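Phytochromobilin synthase (Solanum lycopersicum, PDB 6KME) binds biliverdin IX alpha and probably reduces it with ferredoxin to phytochromobilin, the chromophore of plant phytochromes. Local coordinates at residues Phe108-Asn116 / Ile126-His134; Lys143-Gly154 / Arg173-Trp181. The protein carries 1 engineered substitution. All blocks are in the same frame, centred on the assembly; numbering follows the deposited sequence. Where two conformers were deposited one is given.

Contact 1: residues Phe108-Asn116 / Ile126-His134; sequences FDLPIFCAN and IVLDLNPLH. With BLA (biliverdine IX alpha), chain B.
Phe-113 and Leu-128 both place CG anti to the backbone N (chi1 -175° and 174°), which brings the ring tip CZ of Phe-113 to 3.8 Å from CD1 of Leu-128. The two residues belong to an antiparallel beta hairpin, strands 112-119 and 123-131, inside the central sheet of the bilin reductase fold. Three pairs, Ile-112 with Asn-131, Cys-114 with Asp-129 and Asn-116 with Val-127, are hydrogen-bonded in both directions; the Asn-116/Val-127 pair is the straightest, with at least 173° at both hydrogens. On the face with Phe-113 and Leu-128, Leu-130 turns its CD1 to the CD1 corner of the same ring, and Ala-115 packs its CB on the Leu-128 methyl. Beyond the strands, Leu-133 reaches back with CD2 to lie 3.8 Å from Asp-109 CA.

The other face mixes Asn-116, Asp-129 and Asn-131 with Ile-112, Cys-114 and Val-127, and meets the pigment. Asn-131 OD1 comes within 3.3 Å of Cys-114 CB and accepts a hydrogen bond from Tyr-231 OH, while Asn-131 ND2 donates to Asp-129 OD2 at 2.8 Å; together the two bonds fix the rotation of the amide. Asp-129 OD1 has Ser-176 as its partner. Nearer the ligand, Val-127 lays CG2 against the bridge carbon CHB and Cys-114 sets SG beside the methyl CMB. Asn-116 is bonded through OD1 to Arg-235, which probably orients the amide, and Asn-116 ND2 donates to biliverdin OC at 2.7 Å.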
# COMPACT_ATOMS: atom_id res chain seq x y z
N PHE A 108 -13.43 -3.20 -11.35
CA PHE A 108 -13.62 -1.92 -10.66
C PHE A 108 -12.28 -1.21 -10.58
O PHE A 108 -11.43 -1.55 -9.74
CB PHE A 108 -14.22 -2.16 -9.28
CG PHE A 108 -15.51 -2.92 -9.32
CD1 PHE A 108 -16.72 -2.27 -9.48
CD2 PHE A 108 -15.51 -4.31 -9.26
CE1 PHE A 108 -17.91 -2.97 -9.53
CE2 PHE A 108 -16.69 -5.02 -9.32
CZ PHE A 108 -17.90 -4.36 -9.45
N ASP A 109 -12.09 -0.18 -11.41
CA ASP A 109 -10.78 0.45 -11.54
C ASP A 109 -10.43 1.39 -10.38
O ASP A 109 -9.72 2.39 -10.57
CB ASP A 109 -10.70 1.22 -12.87
CG ASP A 109 -11.59 2.46 -12.89
OD1 ASP A 109 -12.55 2.53 -12.10
OD2 ASP A 109 -11.30 3.36 -13.71
N LEU A 110 -10.88 1.04 -9.17
CA LEU A 110 -10.62 1.84 -7.98
C LEU A 110 -9.12 1.97 -7.69
O LEU A 110 -8.33 1.07 -8.01
CB LEU A 110 -11.28 1.22 -6.76
CG LEU A 110 -12.79 1.38 -6.62
CD1 LEU A 110 -13.35 0.17 -5.88
CD2 LEU A 110 -13.08 2.67 -5.87
N PRO A 111 -8.72 3.04 -7.03
CA PRO A 111 -7.39 3.07 -6.42
C PRO A 111 -7.23 1.95 -5.40
O PRO A 111 -8.20 1.45 -4.83
CB PRO A 111 -7.32 4.45 -5.76
CG PRO A 111 -8.29 5.30 -6.52
CD PRO A 111 -9.41 4.34 -6.91
N ILE A 112 -5.98 1.56 -5.19
CA ILE A 112 -5.63 0.60 -4.15
C ILE A 112 -5.40 1.36 -2.84
O ILE A 112 -4.56 2.25 -2.77
CB ILE A 112 -4.38 -0.20 -4.55
CG1 ILE A 112 -4.75 -1.15 -5.69
CG2 ILE A 112 -3.82 -0.92 -3.35
CD1 ILE A 112 -3.55 -1.74 -6.43
N PHE A 113 -6.17 1.02 -1.80
CA PHE A 113 -5.95 1.63 -0.50
C PHE A 113 -4.71 1.02 0.12
O PHE A 113 -4.54 -0.20 0.11
CB PHE A 113 -7.15 1.46 0.44
CG PHE A 113 -6.97 2.18 1.75
CD1 PHE A 113 -7.29 3.54 1.86
CD2 PHE A 113 -6.42 1.53 2.86
CE1 PHE A 113 -7.09 4.23 3.07
CE2 PHE A 113 -6.21 2.21 4.06
CZ PHE A 113 -6.55 3.57 4.17
N CYS A 114 -3.84 1.87 0.67
CA CYS A 114 -2.51 1.46 1.11
C CYS A 114 -2.16 2.16 2.41
O CYS A 114 -2.11 3.40 2.46
CB CYS A 114 -1.49 1.78 0.01
SG CYS A 114 0.25 1.58 0.46
N ALA A 115 -1.93 1.39 3.48
CA ALA A 115 -1.44 1.93 4.75
C ALA A 115 -0.29 1.05 5.22
O ALA A 115 -0.49 -0.13 5.52
CB ALA A 115 -2.54 1.99 5.81
N ASN A 116 0.91 1.63 5.28
CA ASN A 116 2.13 0.93 5.67
C ASN A 116 2.81 1.75 6.76
O ASN A 116 3.48 2.75 6.47
CB ASN A 116 3.05 0.70 4.48
CG ASN A 116 2.60 -0.45 3.61
OD1 ASN A 116 1.70 -0.30 2.79
ND2 ASN A 116 3.21 -1.61 3.81
N ILE A 126 6.08 6.19 7.53
CA ILE A 126 4.65 6.08 7.25
C ILE A 126 4.39 6.33 5.76
O ILE A 126 4.82 7.35 5.21
CB ILE A 126 3.84 7.10 8.08
CG1 ILE A 126 4.15 6.99 9.58
CG2 ILE A 126 2.35 6.98 7.79
CD1 ILE A 126 3.67 5.69 10.22
N VAL A 127 3.66 5.41 5.12
CA VAL A 127 3.02 5.68 3.83
C VAL A 127 1.53 5.39 3.96
O VAL A 127 1.12 4.30 4.39
CB VAL A 127 3.66 4.86 2.69
CG1 VAL A 127 2.85 5.04 1.39
CG2 VAL A 127 5.11 5.25 2.45
N LEU A 128 0.71 6.39 3.61
CA LEU A 128 -0.75 6.27 3.61
C LEU A 128 -1.25 6.87 2.30
O LEU A 128 -0.98 8.05 2.03
CB LEU A 128 -1.35 6.99 4.82
CG LEU A 128 -2.89 7.09 4.89
CD1 LEU A 128 -3.51 5.69 4.98
CD2 LEU A 128 -3.29 7.95 6.09
N ASP A 129 -1.98 6.09 1.50
CA ASP A 129 -2.35 6.60 0.18
C ASP A 129 -3.51 5.82 -0.41
O ASP A 129 -3.83 4.70 0.00
CB ASP A 129 -1.16 6.53 -0.78
CG ASP A 129 -1.35 7.36 -2.04
OD1 ASP A 129 -2.14 8.34 -2.02
OD2 ASP A 129 -0.70 7.03 -3.06
N LEU A 130 -4.15 6.46 -1.39
CA LEU A 130 -5.03 5.79 -2.35
C LEU A 130 -4.20 5.65 -3.63
O LEU A 130 -4.19 6.55 -4.47
CB LEU A 130 -6.32 6.60 -2.55
CG LEU A 130 -7.43 6.46 -1.49
CD1 LEU A 130 -6.97 6.79 -0.06
CD2 LEU A 130 -8.71 7.29 -1.86
N ASN A 131 -3.44 4.54 -3.74
CA ASN A 131 -2.50 4.39 -4.86
C ASN A 131 -3.27 4.31 -6.18
O ASN A 131 -4.18 3.48 -6.31
CB ASN A 131 -1.62 3.13 -4.74
CG ASN A 131 -0.66 3.10 -3.50
OD1 ASN A 131 -0.33 2.02 -3.02
ND2 ASN A 131 -0.20 4.27 -3.02
N PRO A 132 -2.94 5.12 -7.19
CA PRO A 132 -3.68 5.04 -8.45
C PRO A 132 -3.46 3.71 -9.17
O PRO A 132 -2.33 3.22 -9.26
CB PRO A 132 -3.13 6.21 -9.28
CG PRO A 132 -1.77 6.51 -8.67
CD PRO A 132 -1.96 6.22 -7.19
N LEU A 133 -4.54 3.15 -9.69
CA LEU A 133 -4.39 1.93 -10.48
C LEU A 133 -3.66 2.21 -11.79
O LEU A 133 -2.81 1.41 -12.22
CB LEU A 133 -5.77 1.31 -10.77
CG LEU A 133 -5.72 0.01 -11.58
CD1 LEU A 133 -5.03 -1.12 -10.78
CD2 LEU A 133 -7.15 -0.39 -12.05
N HIS A 134 -3.96 3.34 -12.42
CA HIS A 134 -3.43 3.70 -13.72
C HIS A 134 -2.59 4.97 -13.59
O HIS A 134 -2.71 5.72 -12.63
CB HIS A 134 -4.56 3.91 -14.74
CG HIS A 134 -5.28 2.65 -15.10
ND1 HIS A 134 -4.66 1.59 -15.74
CD2 HIS A 134 -6.57 2.28 -14.95
CE1 HIS A 134 -5.54 0.63 -15.95
NE2 HIS A 134 -6.71 1.02 -15.48
CHA BLA B . 10.99 2.63 4.80
NA BLA B . 8.84 2.31 3.39
C1A BLA B . 10.06 2.96 3.65
C2A BLA B . 10.25 3.97 2.60
C3A BLA B . 9.09 3.89 1.71
C4A BLA B . 8.24 2.85 2.22
CMA BLA B . 8.77 4.72 0.47
CAA BLA B . 11.51 4.88 2.54
CBA BLA B . 12.64 4.11 1.91
CGA BLA B . 12.63 4.28 0.35
O1A BLA B . 12.62 5.44 0.05
O2A BLA B . 12.65 3.25 -0.24
CHB BLA B . 6.88 2.37 1.67
NB BLA B . 7.17 2.34 -0.74
C1B BLA B . 6.42 2.00 0.41
C2B BLA B . 5.00 1.67 -0.21
C3B BLA B . 5.09 1.57 -1.59
C4B BLA B . 6.53 1.96 -1.95
CMB BLA B . 3.86 1.27 0.71
OB BLA B . 7.13 1.95 -3.02
CAB BLA B . 4.23 1.28 -2.79
CBB BLA B . 4.38 1.13 -4.12
NC BLA B . 7.56 -1.17 6.19
C1C BLA B . 6.30 -1.75 5.92
C2C BLA B . 6.26 -3.04 6.74
C3C BLA B . 7.47 -3.14 7.43
C4C BLA B . 8.35 -1.91 7.08
CMC BLA B . 5.00 -3.92 6.67
OC BLA B . 5.55 -1.16 5.15
CAC BLA B . 7.87 -4.24 8.35
CBC BLA B . 7.61 -5.56 8.38
CHD BLA B . 9.60 -1.46 7.41
ND BLA B . 9.95 0.60 5.88
C1D BLA B . 10.32 -0.26 6.82
C2D BLA B . 11.70 0.05 7.37
C3D BLA B . 12.15 1.17 6.71
C4D BLA B . 11.04 1.58 5.71
CMD BLA B . 12.31 -0.83 8.45
CAD BLA B . 13.45 1.98 6.80
CBD BLA B . 14.66 1.26 6.23
CGD BLA B . 14.66 1.09 4.64
O1D BLA B . 14.89 -0.06 4.32
O2D BLA B . 14.43 2.13 4.03

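Contact 2: residues Lys143-Gly154 / Arg173-Trp181; sequences KEKYYKDLITLG and RFFSPIVIW. With BLA (biliverdine IX alpha), chain B.
Ile-178 is the main bump of this contact, and the hollow it fills lies between Leu-150 and Gly-154. Its CG1 sits between the backbone N and the carbonyl carbon (chi1 66°), sending CD1 to Leu-150 CD1 at 4.1 Å, while CG2 drops to 3.3 Å from Leu-150 O. The floor of the hollow is Gly-154, whose CA lies 3.8 Å from Ile-178 CB; a beta carbon there would collide with CG2.

Next along, Pro-177 sets CD over one face of the Tyr-147 ring in a CH-pi contact, 4.2 Å from the centroid, and its CG meets the extended Lys-143 chain at CE. Ser-176 CB presses on Tyr-147 CE1 at 3.4 Å. Ser-176 OG accepts from Ile-178 N, an ST turn at the start of the type I turn from Ser-176 to Val-179. At the far end of its ring, Tyr-147 OH is hydrogen-bonded to Leu-130 O. With an alanine here, Pro-177 CD and Ser-176 CB would probably face a gap and Leu-130 O would lose its hydroxyl partner.

The turn is thus lodged against helices 141-147 and 151-160, just before strand 180-185 joins the sheet beside strand 123-131, with helix 188-211 touching Leu-153 and Ile-180.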
# COMPACT_ATOMS: atom_id res chain seq x y z
N LYS A 143 -6.72 10.65 -13.22
CA LYS A 143 -6.41 11.53 -12.10
C LYS A 143 -7.61 12.42 -11.76
O LYS A 143 -7.95 12.60 -10.59
CB LYS A 143 -5.17 12.38 -12.41
CG LYS A 143 -4.81 13.40 -11.34
CD LYS A 143 -3.74 14.36 -11.84
CE LYS A 143 -3.28 15.33 -10.75
NZ LYS A 143 -2.64 16.54 -11.36
N GLU A 144 -8.27 12.97 -12.79
CA GLU A 144 -9.46 13.78 -12.55
C GLU A 144 -10.61 12.93 -12.04
O GLU A 144 -11.38 13.37 -11.17
CB GLU A 144 -9.86 14.50 -13.84
CG GLU A 144 -9.02 15.73 -14.11
CD GLU A 144 -9.18 16.78 -13.03
OE1 GLU A 144 -10.28 17.37 -12.93
OE2 GLU A 144 -8.21 17.00 -12.26
N LYS A 145 -10.75 11.71 -12.56
CA LYS A 145 -11.85 10.84 -12.16
C LYS A 145 -11.85 10.57 -10.66
O LYS A 145 -12.91 10.47 -10.04
CB LYS A 145 -11.74 9.52 -12.95
CG LYS A 145 -12.77 8.46 -12.62
CD LYS A 145 -12.49 7.18 -13.41
CE LYS A 145 -13.63 6.17 -13.23
NZ LYS A 145 -13.44 4.92 -14.03
N TYR A 146 -10.67 10.46 -10.04
CA TYR A 146 -10.60 9.96 -8.68
C TYR A 146 -10.05 10.94 -7.65
O TYR A 146 -10.36 10.79 -6.47
CB TYR A 146 -9.77 8.67 -8.63
CG TYR A 146 -10.60 7.45 -8.99
CD1 TYR A 146 -11.68 7.07 -8.21
CD2 TYR A 146 -10.31 6.69 -10.11
CE1 TYR A 146 -12.45 5.95 -8.53
CE2 TYR A 146 -11.07 5.57 -10.44
CZ TYR A 146 -12.14 5.21 -9.65
OH TYR A 146 -12.91 4.11 -9.97
N TYR A 147 -9.25 11.93 -8.05
CA TYR A 147 -8.57 12.77 -7.07
C TYR A 147 -9.01 14.22 -7.10
O TYR A 147 -8.64 14.97 -6.18
CB TYR A 147 -7.05 12.68 -7.24
CG TYR A 147 -6.56 11.26 -7.09
CD1 TYR A 147 -6.35 10.71 -5.83
CD2 TYR A 147 -6.38 10.44 -8.20
CE1 TYR A 147 -5.94 9.38 -5.68
CE2 TYR A 147 -5.98 9.12 -8.06
CZ TYR A 147 -5.76 8.60 -6.81
OH TYR A 147 -5.35 7.28 -6.70
N LYS A 148 -9.81 14.64 -8.08
CA LYS A 148 -10.19 16.05 -8.17
C LYS A 148 -10.80 16.54 -6.87
O LYS A 148 -10.49 17.64 -6.40
CB LYS A 148 -11.16 16.26 -9.34
N ASP A 149 -11.66 15.73 -6.27
CA ASP A 149 -12.42 16.11 -5.08
C ASP A 149 -11.71 15.75 -3.78
O ASP A 149 -12.27 16.00 -2.70
CB ASP A 149 -13.81 15.47 -5.14
CG ASP A 149 -14.67 16.05 -6.25
OD1 ASP A 149 -14.50 17.25 -6.58
OD2 ASP A 149 -15.52 15.32 -6.81
N LEU A 150 -10.51 15.18 -3.84
CA LEU A 150 -9.74 14.80 -2.67
C LEU A 150 -8.51 15.67 -2.43
O LEU A 150 -7.78 15.42 -1.46
CB LEU A 150 -9.30 13.34 -2.79
CG LEU A 150 -10.42 12.31 -2.86
CD1 LEU A 150 -9.82 10.92 -2.92
CD2 LEU A 150 -11.36 12.48 -1.68
N ILE A 151 -8.27 16.67 -3.27
CA ILE A 151 -7.10 17.53 -3.08
C ILE A 151 -7.15 18.23 -1.72
O ILE A 151 -6.13 18.35 -1.04
CB ILE A 151 -6.97 18.55 -4.24
CG1 ILE A 151 -6.76 17.83 -5.58
CG2 ILE A 151 -5.84 19.57 -3.99
CD1 ILE A 151 -5.82 16.63 -5.52
N THR A 152 -8.33 18.69 -1.29
CA THR A 152 -8.43 19.35 0.01
C THR A 152 -8.11 18.39 1.15
O THR A 152 -7.52 18.80 2.16
CB THR A 152 -9.82 19.97 0.19
OG1 THR A 152 -10.82 18.95 0.12
CG2 THR A 152 -10.09 21.01 -0.88
N LEU A 153 -8.48 17.12 1.01
CA LEU A 153 -8.12 16.13 2.02
C LEU A 153 -6.60 15.98 2.11
O LEU A 153 -6.02 15.99 3.21
CB LEU A 153 -8.77 14.78 1.72
CG LEU A 153 -8.29 13.56 2.53
CD1 LEU A 153 -8.59 13.69 4.02
CD2 LEU A 153 -8.89 12.27 1.97
N GLY A 154 -5.93 15.83 0.97
CA GLY A 154 -4.48 15.74 0.98
C GLY A 154 -3.82 16.98 1.55
O GLY A 154 -2.79 16.88 2.23
N ARG A 173 6.09 6.44 -9.03
CA ARG A 173 5.25 5.89 -10.10
C ARG A 173 3.91 5.40 -9.56
O ARG A 173 2.93 5.33 -10.31
CB ARG A 173 5.97 4.71 -10.79
CG ARG A 173 7.34 5.04 -11.42
CD ARG A 173 8.17 3.79 -11.80
NE ARG A 173 9.45 4.17 -12.44
CZ ARG A 173 10.35 3.31 -12.91
NH1 ARG A 173 10.14 2.01 -12.82
NH2 ARG A 173 11.49 3.76 -13.47
N PHE A 174 3.86 5.03 -8.28
CA PHE A 174 2.70 4.38 -7.68
C PHE A 174 1.94 5.26 -6.69
O PHE A 174 0.92 4.81 -6.15
CB PHE A 174 3.15 3.07 -7.00
CG PHE A 174 3.91 2.15 -7.92
CD1 PHE A 174 3.23 1.39 -8.88
CD2 PHE A 174 5.30 2.08 -7.88
CE1 PHE A 174 3.92 0.55 -9.75
CE2 PHE A 174 6.00 1.24 -8.75
CZ PHE A 174 5.31 0.47 -9.68
N PHE A 175 2.37 6.49 -6.44
CA PHE A 175 1.73 7.32 -5.43
C PHE A 175 0.78 8.32 -6.07
O PHE A 175 0.99 8.76 -7.20
CB PHE A 175 2.78 8.07 -4.59
CG PHE A 175 3.55 7.19 -3.64
CD1 PHE A 175 3.17 5.86 -3.41
CD2 PHE A 175 4.65 7.69 -2.95
CE1 PHE A 175 3.88 5.06 -2.54
CE2 PHE A 175 5.37 6.88 -2.06
CZ PHE A 175 4.98 5.57 -1.86
N SER A 176 -0.26 8.68 -5.33
CA SER A 176 -1.26 9.66 -5.76
C SER A 176 -0.85 11.05 -5.30
O SER A 176 0.06 11.20 -4.49
CB SER A 176 -2.62 9.27 -5.20
OG SER A 176 -2.84 9.93 -3.97
N PRO A 177 -1.52 12.10 -5.80
CA PRO A 177 -1.21 13.46 -5.32
C PRO A 177 -1.60 13.72 -3.87
O PRO A 177 -1.23 14.77 -3.35
CB PRO A 177 -2.02 14.37 -6.26
CG PRO A 177 -2.43 13.50 -7.42
CD PRO A 177 -2.55 12.12 -6.86
N ILE A 178 -2.34 12.83 -3.21
CA ILE A 178 -2.68 13.03 -1.81
C ILE A 178 -1.87 12.12 -0.90
O ILE A 178 -2.21 11.98 0.28
CB ILE A 178 -4.19 12.87 -1.55
CG1 ILE A 178 -4.64 11.42 -1.81
CG2 ILE A 178 -4.98 13.87 -2.39
CD1 ILE A 178 -6.08 11.13 -1.31
N VAL A 179 -0.80 11.49 -1.41
CA VAL A 179 -0.04 10.55 -0.60
C VAL A 179 0.48 11.24 0.66
O VAL A 179 0.90 12.40 0.64
CB VAL A 179 1.13 9.94 -1.40
CG1 VAL A 179 2.14 11.03 -1.85
CG2 VAL A 179 1.84 8.88 -0.57
N ILE A 180 0.40 10.53 1.77
CA ILE A 180 1.08 10.91 3.00
C ILE A 180 2.32 10.03 3.10
O ILE A 180 2.22 8.83 3.37
CB ILE A 180 0.18 10.75 4.23
CG1 ILE A 180 -1.00 11.73 4.14
CG2 ILE A 180 0.99 10.96 5.52
CD1 ILE A 180 -2.07 11.46 5.17
N TRP A 181 3.48 10.62 2.85
CA TRP A 181 4.78 9.98 3.04
C TRP A 181 5.47 10.83 4.09
O TRP A 181 5.69 12.02 3.87
CB TRP A 181 5.56 9.89 1.73
CG TRP A 181 7.08 9.94 1.88
CD1 TRP A 181 7.94 10.86 1.33
CD2 TRP A 181 7.89 9.03 2.63
NE1 TRP A 181 9.24 10.57 1.70
CE2 TRP A 181 9.24 9.45 2.49
CE3 TRP A 181 7.61 7.89 3.40
CZ2 TRP A 181 10.30 8.78 3.11
CZ3 TRP A 181 8.66 7.22 4.01
CH2 TRP A 181 9.99 7.67 3.87
CHA BLA B . 10.99 2.63 4.80
NA BLA B . 8.84 2.31 3.39
C1A BLA B . 10.06 2.96 3.65
C2A BLA B . 10.25 3.97 2.60
C3A BLA B . 9.09 3.89 1.71
C4A BLA B . 8.24 2.85 2.22
CMA BLA B . 8.77 4.72 0.47
CAA BLA B . 11.51 4.88 2.54
CBA BLA B . 12.64 4.11 1.91
CGA BLA B . 12.63 4.28 0.35
O1A BLA B . 12.62 5.44 0.05
O2A BLA B . 12.65 3.25 -0.24
CHB BLA B . 6.88 2.37 1.67
NB BLA B . 7.17 2.34 -0.74
C1B BLA B . 6.42 2.00 0.41
C2B BLA B . 5.00 1.67 -0.21
C3B BLA B . 5.09 1.57 -1.59
C4B BLA B . 6.53 1.96 -1.95
CMB BLA B . 3.86 1.27 0.71
OB BLA B . 7.13 1.95 -3.02
CAB BLA B . 4.23 1.28 -2.79
CBB BLA B . 4.38 1.13 -4.12
NC BLA B . 7.56 -1.17 6.19
C1C BLA B . 6.30 -1.75 5.92
C2C BLA B . 6.26 -3.04 6.74
C3C BLA B . 7.47 -3.14 7.43
C4C BLA B . 8.35 -1.91 7.08
CMC BLA B . 5.00 -3.92 6.67
OC BLA B . 5.55 -1.16 5.15
CAC BLA B . 7.87 -4.24 8.35
CBC BLA B . 7.61 -5.56 8.38
CHD BLA B . 9.60 -1.46 7.41
ND BLA B . 9.95 0.60 5.88
C1D BLA B . 10.32 -0.26 6.82
C2D BLA B . 11.70 0.05 7.37
C3D BLA B . 12.15 1.17 6.71
C4D BLA B . 11.04 1.58 5.71
CMD BLA B . 12.31 -0.83 8.45
CAD BLA B . 13.45 1.98 6.80
CBD BLA B . 14.66 1.26 6.23
CGD BLA B . 14.66 1.09 4.64
O1D BLA B . 14.89 -0.06 4.32
O2D BLA B . 14.43 2.13 4.03

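Overall arrangement
Contact 1 closes before contact 2 opens along the chain, and their centres lie about 9 Å apart. Two probable hydrogen bonds join them directly: Asp-129 OD1 to Ser-176 OG and Leu-130 O to Tyr-147 OH, each 2.6 Å. Strand 123-131 is therefore tied both to the 176-179 turn and to Tyr-147, and strands 123-131 and 180-185 are neighbours in the same sheet. Both contacts reach biliverdin. Contact 1 does so from its two strands, whereas 173-181 brings the rings of Phe-174, Phe-175 and Trp-181, with Trp-181 CH2 at 3.4 Å from the ligand's CAA. Thr-168, Ser-171 and Arg-292 add further hydrogen bonds to the pigment.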